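Local structure of glucose dehydrogenase (Haloferax mediterranei, 2B5W) at residues Glu150-Thr155 / Gly185-Ala190; Arg140-Leu145 / Val314-Leu319; His288-Met291 / Asn295-Leu298; Glu160-Ser165 / Asn266-Leu271. The protein catalyses the zinc-dependent oxidation of D-glucose to D-gluconate, using NAD+ or, by preference, NADP+ as the electron acceptor. The protein carries 1 engineered substitution. All blocks are in the same frame, centred on the assembly; numbering follows the deposited sequence.

Contact 1: Glu150-Thr155 / Gly185-Ala190. With NAP (NADP nicotinamide-adenine-dinucleotide phosphate), chain I.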
loop_
_atom_site.group_PDB
_atom_site.type_symbol
_atom_site.label_atom_id
_atom_site.label_comp_id
_atom_site.label_asym_id
_atom_site.label_seq_id
_atom_site.Cartn_x
_atom_site.Cartn_y
_atom_site.Cartn_z
ATOM N N GLU A 150 7.265 15.178 18.306
ATOM C CA GLU A 150 7.348 13.764 18.008
ATOM C C GLU A 150 6.035 13.150 17.530
ATOM O O GLU A 150 6.009 12.480 16.501
ATOM C CB GLU A 150 7.981 12.966 19.189
ATOM C CG GLU A 150 8.396 11.538 18.820
ATOM C CD GLU A 150 7.300 10.518 18.926
ATOM O OE1 GLU A 150 6.206 10.866 19.441
ATOM O OE2 GLU A 150 7.482 9.346 18.484
ATOM N N PRO A 151 4.896 13.332 18.212
ATOM C CA PRO A 151 3.644 12.809 17.674
ATOM C C PRO A 151 3.296 13.343 16.287
ATOM O O PRO A 151 2.832 12.581 15.448
ATOM C CB PRO A 151 2.595 13.256 18.707
ATOM C CG PRO A 151 3.308 13.680 19.851
ATOM C CD PRO A 151 4.764 13.838 19.588
ATOM N N ILE A 152 3.498 14.641 16.063
ATOM C CA ILE A 152 3.250 15.211 14.718
ATOM C C ILE A 152 4.109 14.469 13.682
ATOM O O ILE A 152 3.634 14.135 12.589
ATOM C CB ILE A 152 3.470 16.741 14.671
ATOM C CG1 ILE A 152 2.432 17.481 15.547
ATOM C CG2 ILE A 152 3.340 17.260 13.214
ATOM C CD1 ILE A 152 2.731 18.929 15.753
ATOM N N SER A 153 5.362 14.206 14.051
ATOM C CA SER A 153 6.300 13.510 13.150
ATOM C C SER A 153 5.855 12.113 12.754
ATOM O O SER A 153 6.161 11.658 11.639
ATOM C CB SER A 153 7.732 13.484 13.732
ATOM O OG SER A 153 7.927 12.495 14.707
ATOM N N ILE A 154 5.214 11.405 13.679
ATOM C CA ILE A 154 4.643 10.087 13.406
ATOM C C ILE A 154 3.689 10.211 12.213
ATOM O O ILE A 154 3.725 9.411 11.284
ATOM C CB ILE A 154 3.934 9.509 14.644
ATOM C CG1 ILE A 154 4.930 9.195 15.766
ATOM C CG2 ILE A 154 3.086 8.333 14.245
ATOM C CD1 ILE A 154 5.953 8.178 15.436
ATOM N N THR A 155 2.791 11.188 12.260
ATOM C CA THR A 155 1.875 11.416 11.164
ATOM C C THR A 155 2.579 11.889 9.913
ATOM O O THR A 155 2.210 11.477 8.821
ATOM C CB THR A 155 0.781 12.392 11.612
ATOM O OG1 THR A 155 0.029 11.684 12.618
ATOM C CG2 THR A 155 -0.173 12.721 10.468
ATOM N N GLY A 185 -4.941 10.606 16.838
ATOM C CA GLY A 185 -6.010 10.819 15.891
ATOM C C GLY A 185 -6.441 12.264 15.820
ATOM O O GLY A 185 -6.635 12.787 14.738
ATOM N N LEU A 186 -6.545 12.951 16.956
ATOM C CA LEU A 186 -7.026 14.321 16.925
ATOM C C LEU A 186 -5.955 15.247 16.333
ATOM O O LEU A 186 -6.251 16.149 15.573
ATOM C CB LEU A 186 -7.435 14.801 18.311
ATOM C CG LEU A 186 -8.614 14.024 18.907
ATOM C CD1 LEU A 186 -8.853 14.472 20.336
ATOM C CD2 LEU A 186 -9.868 14.263 18.144
ATOM N N LEU A 187 -4.692 15.024 16.713
ATOM C CA LEU A 187 -3.602 15.786 16.091
ATOM C C LEU A 187 -3.610 15.589 14.567
ATOM O O LEU A 187 -3.491 16.551 13.787
ATOM C CB LEU A 187 -2.271 15.312 16.680
ATOM C CG LEU A 187 -1.006 16.101 16.519
ATOM C CD1 LEU A 187 -1.163 17.475 17.121
ATOM C CD2 LEU A 187 0.104 15.297 17.219
ATOM N N THR A 188 -3.779 14.341 14.147
ATOM C CA THR A 188 -3.804 13.995 12.757
ATOM C C THR A 188 -4.954 14.686 12.025
ATOM O O THR A 188 -4.780 15.197 10.926
ATOM C CB THR A 188 -3.862 12.492 12.575
ATOM O OG1 THR A 188 -2.681 11.902 13.137
ATOM C CG2 THR A 188 -3.892 12.109 11.158
ATOM N N LEU A 189 -6.121 14.731 12.653
ATOM C CA LEU A 189 -7.264 15.386 12.036
ATOM C C LEU A 189 -6.974 16.881 11.750
ATOM O O LEU A 189 -7.299 17.380 10.678
ATOM C CB LEU A 189 -8.480 15.191 12.939
ATOM C CG LEU A 189 -9.815 15.724 12.434
ATOM C CD1 LEU A 189 -10.279 14.986 11.228
ATOM C CD2 LEU A 189 -10.837 15.669 13.590
ATOM N N ALA A 190 -6.382 17.602 12.712
ATOM C CA ALA A 190 -6.000 18.983 12.517
ATOM C C ALA A 190 -4.923 19.115 11.459
ATOM O O ALA A 190 -4.950 20.044 10.636
ATOM C CB ALA A 190 -5.518 19.612 13.816
HETATM P PA NAP I . -5.286 6.098 22.417
HETATM O O1A NAP I . -5.471 4.868 23.168
HETATM O O2A NAP I . -5.188 7.346 23.307
HETATM O O5B NAP I . -6.473 6.338 21.407
HETATM C C5B NAP I . -7.146 5.320 20.715
HETATM C C4B NAP I . -8.544 5.883 20.588
HETATM O O4B NAP I . -9.259 5.054 19.700
HETATM C C3B NAP I . -9.315 5.932 21.921
HETATM O O3B NAP I . -9.754 7.238 22.257
HETATM C C2B NAP I . -10.486 4.974 21.696
HETATM O O2B NAP I . -11.729 5.419 22.216
HETATM C C1B NAP I . -10.573 4.904 20.190
HETATM N N9A NAP I . -11.101 3.627 19.750
HETATM C C8A NAP I . -10.574 2.383 20.007
HETATM N N7A NAP I . -11.365 1.460 19.427
HETATM C C5A NAP I . -12.425 2.109 18.838
HETATM C C6A NAP I . -13.545 1.692 18.114
HETATM N N6A NAP I . -13.833 0.390 17.903
HETATM N N1A NAP I . -14.431 2.631 17.638
HETATM C C2A NAP I . -14.217 3.978 17.839
HETATM N N3A NAP I . -13.115 4.408 18.558
HETATM C C4A NAP I . -12.234 3.491 19.029
HETATM O O3 NAP I . -3.891 6.091 21.646
HETATM P PN NAP I . -3.120 7.242 20.809
HETATM O O1N NAP I . -4.063 8.141 20.085
HETATM O O2N NAP I . -1.979 7.834 21.578
HETATM O O5D NAP I . -2.624 6.094 19.814
HETATM C C5D NAP I . -3.488 5.573 18.824
HETATM C C4D NAP I . -2.935 4.267 18.256
HETATM O O4D NAP I . -1.716 4.568 17.569
HETATM C C3D NAP I . -2.590 3.222 19.320
HETATM O O3D NAP I . -2.964 1.927 18.895
HETATM C C2D NAP I . -1.077 3.358 19.452
HETATM O O2D NAP I . -0.417 2.231 19.966
HETATM C C1D NAP I . -0.688 3.681 18.010
HETATM N N1N NAP I . 0.555 4.439 17.826
HETATM C C2N NAP I . 1.366 3.974 16.837
HETATM C C3N NAP I . 2.504 4.661 16.521
HETATM C C7N NAP I . 3.236 4.179 15.303
HETATM O O7N NAP I . 4.478 4.794 15.169
HETATM N N7N NAP I . 2.673 3.246 14.487
HETATM C C4N NAP I . 2.891 5.815 17.215
HETATM C C5N NAP I . 2.047 6.283 18.214
HETATM C C6N NAP I . 0.856 5.600 18.499
HETATM P P2B NAP I . -12.223 5.032 23.747
HETATM O O1X NAP I . -11.397 5.654 24.749
HETATM O O2X NAP I . -13.684 5.527 23.754
HETATM O O3X NAP I . -12.187 3.509 23.907
#
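Two threonine hydroxyls, Thr155 OG1 and Thr188 OG1, lie 2.8 Å apart, at hydrogen-bonding distance, in the buried seam between two helices, where a purely greasy contact might be looked for. Each is bonded elsewhere: Thr155 OG1 to the hydroxyl of Tyr247, Thr188 OG1 to the carbonyl oxygen of Leu184 in its own helix. In both threonines OG1 lies beside the backbone N (chi1 -66° at Thr155), which leaves the methyls to touch as well, CG2 of Thr155 to CG2 of Thr188 at 3.8 Å. Further back along helix 149-164 the contact turns apolar. Leu187 reaches across with CD2, 3.5 Å from CB of Pro151 and 3.6 Å from CG1 of Ile152, and runs about perpendicular to the isoleucine. The axes of segments 150-155 and 185-190 approach to 9.7 Å and cross at -66°. Replacing Thr155 with a valine would probably cost Tyr247 OH this partner and set a methyl against Thr188 OG1, which would keep Leu184 O. Helix 149-164 also faces the active site: Glu150 binds the catalytic zinc and the substrate, and Ile154 brings CG2 to 3.9 Å from nicotinamide C4N of the NADP, the carbon that takes the hydride. With a partner beyond the other for each hydroxyl, the two helices can meet through polar groups in a buried place without leaving either threonine OG1 unbonded.

Contact 2: Arg140-Leu145 / Val314-Leu319. With K (potassium ion), chain F.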
loop_
_atom_site.group_PDB
_atom_site.type_symbol
_atom_site.label_atom_id
_atom_site.label_comp_id
_atom_site.label_asym_id
_atom_site.label_seq_id
_atom_site.Cartn_x
_atom_site.Cartn_y
_atom_site.Cartn_z
ATOM N N ARG A 140 12.538 28.332 18.881
ATOM C CA ARG A 140 12.491 28.587 20.334
ATOM C C ARG A 140 11.084 28.664 20.878
ATOM O O ARG A 140 10.798 28.259 22.014
ATOM C CB ARG A 140 13.207 29.895 20.725
ATOM C CG ARG A 140 14.637 29.912 20.407
ATOM C CD ARG A 140 15.377 31.096 21.006
ATOM N NE ARG A 140 16.760 30.738 21.314
ATOM C CZ ARG A 140 17.152 30.099 22.415
ATOM N NH1 ARG A 140 16.288 29.736 23.364
ATOM N NH2 ARG A 140 18.435 29.824 22.564
ATOM N N SER A 141 10.177 29.252 20.111
ATOM C CA SER A 141 8.808 29.421 20.518
ATOM C C SER A 141 7.966 28.139 20.547
ATOM O O SER A 141 6.830 28.134 21.010
ATOM C CB SER A 141 8.084 30.460 19.685
ATOM O OG SER A 141 8.215 30.224 18.287
ATOM N N GLN A 142 8.520 27.061 20.011
ATOM C CA GLN A 142 7.907 25.732 20.113
ATOM C C GLN A 142 8.370 24.977 21.341
ATOM O O GLN A 142 8.007 23.826 21.530
ATOM C CB GLN A 142 8.162 24.939 18.810
ATOM C CG GLN A 142 7.360 25.582 17.655
ATOM C CD GLN A 142 7.557 24.921 16.285
ATOM O OE1 GLN A 142 8.127 23.862 16.195
ATOM N NE2 GLN A 142 7.054 25.579 15.230
ATOM N N ALA A 143 9.141 25.615 22.208
ATOM C CA ALA A 143 9.573 24.937 23.426
ATOM C C ALA A 143 8.398 24.540 24.298
ATOM O O ALA A 143 8.430 23.441 24.846
ATOM C CB ALA A 143 10.499 25.787 24.214
ATOM N N GLU A 144 7.434 25.447 24.498
ATOM C CA GLU A 144 6.308 25.181 25.393
ATOM C C GLU A 144 5.568 23.913 25.013
ATOM O O GLU A 144 5.243 23.070 25.847
ATOM C CB GLU A 144 5.360 26.411 25.450
ATOM C CG GLU A 144 4.117 26.202 26.297
ATOM C CD GLU A 144 3.066 27.283 26.155
ATOM O OE1 GLU A 144 1.923 27.047 26.620
ATOM O OE2 GLU A 144 3.372 28.345 25.580
ATOM N N LEU A 145 5.292 23.761 23.722
ATOM C CA LEU A 145 4.537 22.621 23.234
ATOM C C LEU A 145 5.415 21.684 22.401
ATOM O O LEU A 145 4.904 20.873 21.586
ATOM C CB LEU A 145 3.318 23.063 22.463
ATOM C CG LEU A 145 2.325 23.888 23.252
ATOM C CD1 LEU A 145 1.123 24.233 22.345
ATOM C CD2 LEU A 145 1.866 23.141 24.526
ATOM N N VAL A 314 7.016 22.985 10.801
ATOM C CA VAL A 314 6.272 23.804 9.883
ATOM C C VAL A 314 4.754 23.559 10.037
ATOM O O VAL A 314 3.973 24.504 10.097
ATOM C CB VAL A 314 6.756 23.499 8.432
ATOM C CG1 VAL A 314 5.894 24.216 7.393
ATOM C CG2 VAL A 314 8.203 23.937 8.251
ATOM N N THR A 315 4.376 22.296 10.129
ATOM C CA THR A 315 2.975 21.960 10.313
ATOM C C THR A 315 2.436 22.548 11.609
ATOM O O THR A 315 1.340 23.108 11.658
ATOM C CB THR A 315 2.813 20.471 10.273
ATOM O OG1 THR A 315 3.132 19.979 8.955
ATOM C CG2 THR A 315 1.326 20.056 10.559
ATOM N N PHE A 316 3.240 22.478 12.678
ATOM C CA PHE A 316 2.836 23.067 13.964
ATOM C C PHE A 316 2.381 24.520 13.850
ATOM O O PHE A 316 1.372 24.918 14.409
ATOM C CB PHE A 316 4.005 22.966 14.935
ATOM C CG PHE A 316 3.729 23.537 16.302
ATOM C CD1 PHE A 316 3.866 24.840 16.548
ATOM C CD2 PHE A 316 3.434 22.683 17.347
ATOM C CE1 PHE A 316 3.607 25.362 17.816
ATOM C CE2 PHE A 316 3.209 23.180 18.620
ATOM C CZ PHE A 316 3.312 24.504 18.838
ATOM N N THR A 317 3.119 25.323 13.076
ATOM C CA THR A 317 2.817 26.727 12.858
ATOM C C THR A 317 1.454 27.002 12.228
ATOM O O THR A 317 0.847 28.063 12.396
ATOM C CB THR A 317 3.953 27.328 12.013
ATOM O OG1 THR A 317 5.205 27.184 12.724
ATOM C CG2 THR A 317 3.788 28.748 11.828
ATOM N N LYS A 318 0.942 25.983 11.503
ATOM C CA LYS A 318 -0.345 26.075 10.846
ATOM C C LYS A 318 -1.530 25.577 11.667
ATOM O O LYS A 318 -2.691 25.758 11.285
ATOM C CB LYS A 318 -0.310 25.259 9.561
ATOM C CG LYS A 318 0.689 25.734 8.575
ATOM C CD LYS A 318 0.637 24.962 7.245
ATOM C CE LYS A 318 1.828 25.304 6.353
ATOM N NZ LYS A 318 2.216 24.199 5.373
ATOM N N LEU A 319 -1.254 24.915 12.762
ATOM C CA LEU A 319 -2.363 24.387 13.569
ATOM C C LEU A 319 -3.070 25.539 14.306
ATOM O O LEU A 319 -2.429 26.481 14.756
ATOM C CB LEU A 319 -1.857 23.322 14.545
ATOM C CG LEU A 319 -1.194 22.105 13.921
ATOM C CD1 LEU A 319 -0.581 21.235 14.998
ATOM C CD2 LEU A 319 -2.076 21.378 13.011
HETATM K K K F . 1.745 20.095 6.492
#
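Phe316 is held between Gln142 and Leu145, and this is the close-packed half of the contact. Leu145 meets the edge of the ring, near its plane, with CB 3.8 Å from CE2. Gln142 lies alongside, its extended chain running the opposite way, so that CG is 3.7 Å from CD1 of Phe316 and NE2 is 3.5 Å from that same CD1; the amide is tilted 40° from the ring. With CG of Phe316 anti to its own backbone N (chi1 180°), the ring projects from the helix into this slot, where Ile152 and Leu324 also touch it. The amide is held by a hydrogen bond from Gln142 NE2 to the carbonyl oxygen of Thr313. The solvent side is looser: exposed Thr317 merely comes near, OG1 3.5 Å from NE2 of Gln142, and turns its hydroxyl to Thr313 O as well. An alanine in place of Phe316 would probably open a gap between Gln142 and Leu145, leaving Leu145 CB without its ring edge and the glutamine held mainly by its bond to Thr313. One residue earlier, Thr315 OG1 binds a potassium ion at 2.8 Å. The contact seats helix 306-318 against the link from strand 135-137 to helix 149-164, in the two-domain architecture of zinc-containing alcohol dehydrogenases.

Contact 3: His288-Met291 / Asn295-Leu298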
loop_
_atom_site.group_PDB
_atom_site.type_symbol
_atom_site.label_atom_id
_atom_site.label_comp_id
_atom_site.label_asym_id
_atom_site.label_seq_id
_atom_site.Cartn_x
_atom_site.Cartn_y
_atom_site.Cartn_z
ATOM N N HIS A 288 -10.035 -8.582 -0.659
ATOM C CA HIS A 288 -9.080 -8.791 -1.738
ATOM C C HIS A 288 -9.582 -8.182 -3.028
ATOM O O HIS A 288 -8.883 -7.402 -3.652
ATOM C CB HIS A 288 -8.882 -10.304 -1.869
ATOM C CG HIS A 288 -7.827 -10.740 -2.838
ATOM N ND1 HIS A 288 -7.423 -12.058 -2.912
ATOM C CD2 HIS A 288 -7.099 -10.071 -3.766
ATOM C CE1 HIS A 288 -6.469 -12.175 -3.822
ATOM N NE2 HIS A 288 -6.247 -10.982 -4.352
ATOM N N ARG A 289 -10.817 -8.486 -3.441
ATOM C CA ARG A 289 -11.332 -8.003 -4.704
ATOM C C ARG A 289 -11.458 -6.452 -4.761
ATOM O O ARG A 289 -11.179 -5.839 -5.775
ATOM C CB ARG A 289 -12.701 -8.650 -5.007
ATOM C CG ARG A 289 -13.274 -8.263 -6.313
ATOM C CD ARG A 289 -14.592 -8.948 -6.655
ATOM N NE ARG A 289 -15.683 -8.446 -5.811
ATOM C CZ ARG A 289 -16.156 -9.039 -4.721
ATOM N NH1 ARG A 289 -15.682 -10.207 -4.297
ATOM N NH2 ARG A 289 -17.138 -8.451 -4.050
ATOM N N GLU A 290 -11.914 -5.857 -3.665
ATOM C CA GLU A 290 -12.069 -4.412 -3.591
ATOM C C GLU A 290 -10.718 -3.715 -3.696
ATOM O O GLU A 290 -10.611 -2.691 -4.361
ATOM C CB GLU A 290 -12.753 -4.052 -2.286
ATOM C CG GLU A 290 -13.114 -2.573 -2.157
ATOM C CD GLU A 290 -14.001 -2.044 -3.288
ATOM O OE1 GLU A 290 -14.764 -2.806 -3.929
ATOM O OE2 GLU A 290 -13.957 -0.837 -3.545
ATOM N N MET A 291 -9.685 -4.287 -3.076
ATOM C CA MET A 291 -8.340 -3.696 -3.218
ATOM C C MET A 291 -7.927 -3.645 -4.661
ATOM O O MET A 291 -7.331 -2.676 -5.170
ATOM C CB MET A 291 -7.288 -4.488 -2.458
ATOM C CG MET A 291 -7.348 -4.426 -0.986
ATOM S SD MET A 291 -6.649 -2.913 -0.300
ATOM C CE MET A 291 -4.851 -2.971 -0.737
ATOM N N ASN A 295 -8.053 -0.316 -7.272
ATOM C CA ASN A 295 -6.706 0.224 -7.185
ATOM C C ASN A 295 -6.438 0.886 -5.837
ATOM O O ASN A 295 -5.953 2.031 -5.801
ATOM C CB ASN A 295 -6.464 1.296 -8.278
ATOM C CG ASN A 295 -6.614 0.786 -9.725
ATOM O OD1 ASN A 295 -7.634 1.091 -10.432
ATOM N ND2 ASN A 295 -5.612 0.097 -10.195
ATOM N N LYS A 296 -6.712 0.185 -4.754
ATOM C CA LYS A 296 -6.534 0.725 -3.411
ATOM C C LYS A 296 -5.231 0.259 -2.773
ATOM O O LYS A 296 -4.641 -0.754 -3.175
ATOM C CB LYS A 296 -7.713 0.336 -2.529
ATOM C CG LYS A 296 -9.001 1.019 -2.889
ATOM C CD LYS A 296 -10.236 0.424 -2.185
ATOM C CE LYS A 296 -11.454 1.214 -2.551
ATOM N NZ LYS A 296 -12.657 0.735 -1.798
ATOM N N ALA A 297 -4.798 0.977 -1.737
ATOM C CA ALA A 297 -3.599 0.624 -0.989
ATOM C C ALA A 297 -3.806 0.683 0.504
ATOM O O ALA A 297 -4.630 1.464 1.000
ATOM C CB ALA A 297 -2.425 1.549 -1.383
ATOM N N LEU A 298 -3.088 -0.182 1.213
ATOM C CA LEU A 298 -2.917 -0.096 2.652
ATOM C C LEU A 298 -1.429 -0.015 2.929
ATOM O O LEU A 298 -0.651 -0.793 2.420
ATOM C CB LEU A 298 -3.461 -1.332 3.365
ATOM C CG LEU A 298 -4.968 -1.508 3.327
ATOM C CD1 LEU A 298 -5.356 -2.849 3.989
ATOM C CD2 LEU A 298 -5.657 -0.352 4.053
#
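The flat carboxylate of Glu290 is met by Lys296 at its edge and not over a face: NZ comes in 2.7 Å from OE2, on the anti lone pair, to form a salt bridge. The glutamate chain bends at chi2 (57°) to bring its end round, whereas the lysine is stretched out beyond CG. His294 ND1 shares OE2, and NZ is hydrogen-bonded as well to the carbonyl oxygens of Val260 and Leu263, a set of acceptors that would stabilise the buried ammonium charge. The second flat group, the carbonyl of Met291, is used in its own plane: Lys296 N lies 3.0 Å from Met291 O in a nearly straight bond of 168°. This is the closing bond of a Schellman motif, with Asn295 as the positive-phi C-prime residue ending the helix. The folded thioether of Met291 then covers the departing chain, CE 3.3 Å from Lys296 O and 3.8 Å from Ala297 CA, with SD 4.2 Å from Leu298 CG. Arg289 makes a salt bridge to Asp277 of the second subunit. Helix 284-293 thus leads through a short turn into strand 297-300, which lies beside strand 267-271 in the parallel sheet, has helix 253-262 packed against Leu298, and pairs antiparallel with a strand of the second subunit.

Contact 4: Glu160-Ser165 / Asn266-Leu271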
loop_
_atom_site.group_PDB
_atom_site.type_symbol
_atom_site.label_atom_id
_atom_site.label_comp_id
_atom_site.label_asym_id
_atom_site.label_seq_id
_atom_site.Cartn_x
_atom_site.Cartn_y
_atom_site.Cartn_z
ATOM N N GLU A 160 3.689 10.635 4.454
ATOM C CA GLU A 160 4.703 10.532 3.388
ATOM C C GLU A 160 4.593 9.183 2.649
ATOM O O GLU A 160 4.587 9.135 1.405
ATOM C CB GLU A 160 6.103 10.693 3.959
ATOM C CG GLU A 160 7.172 10.835 2.875
ATOM C CD GLU A 160 8.599 10.880 3.397
ATOM O OE1 GLU A 160 8.919 10.209 4.400
ATOM O OE2 GLU A 160 9.424 11.496 2.693
ATOM N N HIS A 161 4.539 8.093 3.399
ATOM C CA HIS A 161 4.500 6.771 2.795
ATOM C C HIS A 161 3.154 6.448 2.147
ATOM O O HIS A 161 3.105 5.912 1.055
ATOM C CB HIS A 161 4.882 5.689 3.798
ATOM C CG HIS A 161 6.315 5.728 4.190
ATOM N ND1 HIS A 161 7.205 4.737 3.819
ATOM C CD2 HIS A 161 7.021 6.601 4.944
ATOM C CE1 HIS A 161 8.409 5.039 4.286
ATOM N NE2 HIS A 161 8.320 6.153 4.994
ATOM N N ALA A 162 2.055 6.814 2.788
ATOM C CA ALA A 162 0.735 6.632 2.181
ATOM C C ALA A 162 0.590 7.428 0.895
ATOM O O ALA A 162 0.143 6.892 -0.138
ATOM C CB ALA A 162 -0.338 7.012 3.204
ATOM N N TYR A 163 1.032 8.675 0.876
ATOM C CA TYR A 163 0.957 9.500 -0.307
ATOM C C TYR A 163 1.909 8.988 -1.381
ATOM O O TYR A 163 1.591 9.024 -2.588
ATOM C CB TYR A 163 1.229 10.960 0.021
ATOM C CG TYR A 163 0.219 11.624 0.942
ATOM C CD1 TYR A 163 -0.976 11.001 1.292
ATOM C CD2 TYR A 163 0.458 12.905 1.437
ATOM C CE1 TYR A 163 -1.882 11.645 2.129
ATOM C CE2 TYR A 163 -0.437 13.536 2.251
ATOM C CZ TYR A 163 -1.612 12.901 2.593
ATOM O OH TYR A 163 -2.520 13.566 3.429
ATOM N N ALA A 164 3.037 8.429 -0.972
ATOM C CA ALA A 164 3.953 7.842 -1.953
ATOM C C ALA A 164 3.267 6.725 -2.728
ATOM O O ALA A 164 3.502 6.558 -3.950
ATOM C CB ALA A 164 5.235 7.327 -1.282
ATOM N N SER A 165 2.439 5.934 -2.046
ATOM C CA SER A 165 1.730 4.846 -2.707
ATOM C C SER A 165 0.811 5.289 -3.820
ATOM O O SER A 165 0.431 4.439 -4.640
ATOM C CB SER A 165 0.934 3.980 -1.724
ATOM O OG SER A 165 -0.308 4.600 -1.382
ATOM N N ASN A 266 -9.214 4.163 -5.647
ATOM C CA ASN A 266 -7.881 4.741 -5.768
ATOM C C ASN A 266 -7.370 5.329 -4.451
ATOM O O ASN A 266 -6.308 5.910 -4.434
ATOM C CB ASN A 266 -7.786 5.771 -6.901
ATOM C CG ASN A 266 -8.406 5.276 -8.176
ATOM O OD1 ASN A 266 -8.347 4.077 -8.470
ATOM N ND2 ASN A 266 -9.030 6.172 -8.925
ATOM N N GLY A 267 -8.107 5.137 -3.376
ATOM C CA GLY A 267 -7.710 5.677 -2.070
ATOM C C GLY A 267 -6.637 4.835 -1.378
ATOM O O GLY A 267 -6.285 3.721 -1.794
ATOM N N VAL A 268 -6.129 5.358 -0.278
ATOM C CA VAL A 268 -5.192 4.660 0.559
ATOM C C VAL A 268 -5.554 4.796 2.037
ATOM O O VAL A 268 -5.989 5.856 2.481
ATOM C CB VAL A 268 -3.749 5.106 0.295
ATOM C CG1 VAL A 268 -3.558 6.619 0.452
ATOM C CG2 VAL A 268 -2.749 4.352 1.175
ATOM N N GLY A 269 -5.368 3.713 2.789
ATOM C CA GLY A 269 -5.404 3.747 4.224
ATOM C C GLY A 269 -4.028 3.602 4.814
ATOM O O GLY A 269 -3.262 2.711 4.443
ATOM N N ALA A 270 -3.695 4.528 5.693
ATOM C CA ALA A 270 -2.509 4.456 6.516
ATOM C C ALA A 270 -2.871 3.770 7.822
ATOM O O ALA A 270 -3.841 4.153 8.467
ATOM C CB ALA A 270 -1.994 5.835 6.786
ATOM N N LEU A 271 -2.065 2.800 8.229
ATOM C CA LEU A 271 -2.321 2.031 9.453
ATOM C C LEU A 271 -1.246 2.387 10.464
ATOM O O LEU A 271 -0.051 2.281 10.155
ATOM C CB LEU A 271 -2.337 0.522 9.172
ATOM C CG LEU A 271 -3.305 0.052 8.093
ATOM C CD1 LEU A 271 -3.128 -1.439 7.927
ATOM C CD2 LEU A 271 -4.762 0.411 8.426
#
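Ala162 O, in the last turn of helix 149-164, is gripped by two donors from Ser165: the hydroxyl OG at 2.6 Å and, weakly, the backbone N at 3.1 Å. The hydroxyl approaches in the carbonyl plane, with a C=O...OG angle of 145°. A chi1 of 80° sets OG between the serine's own N and carbonyl carbon, from where it can fold back on the preceding turn. Both ends of that bond also bear on the strand opposite. Val268 fits its branched end against them, CG2 3.5 Å from Ser165 OG and CG1 3.8 Å from Ala162 O. These are van der Waals contacts, so the valine methyls pack against a bonded pair of oxygens without competing for its proton. Ala162 adds its own methyl, CB being 4.1 Å from Val268 CG2 and equally far from Ala270 CB. This is the helix-on-sheet layering of the Rossmann fold: the last turns of helix 149-164 rest on strand 267-271, which runs between strands 243-248 and 297-300 in the parallel sheet. Small side chains suit so close an approach, the CA atoms of Ala162 and Ala270 being only 5.8 Å apart. Along the strand Val268 and Ala270 alternate with Gly267 and Gly269, and the two side chains are what the helix meets. Phe245 of the neighbouring strand touches Ala162, Val268 and Ala270 alike, widening the apolar patch. At this same end Ser165 packs on Ser165 of the second subunit, and Asn266, on the other segment, gives ND2 to Met106 O of that chain.

How the contacts relate
Contacts 1 and 4 are buried and share helix 149-164: its first turns cross helix 183-194 near the zinc and nicotinamide, while its last turns lie on strand 267-271. Contact 2, partly open to solvent, touches contact 1 where Ile152 meets Phe316 and Leu319, and along the chain its loop encloses the other three. Contact 3 lies far off, its centre about 37 Å from that of contact 2, buried near the second subunit. It joins contact 4 through strand pairing, Ala297 N and O facing Gly267 O and Gly269 N. Chemistry follows place: paired hydroxyls between inner helices, ring packing toward the surface, a charged pair beside the dimer interface, and small methyls where helix meets sheet.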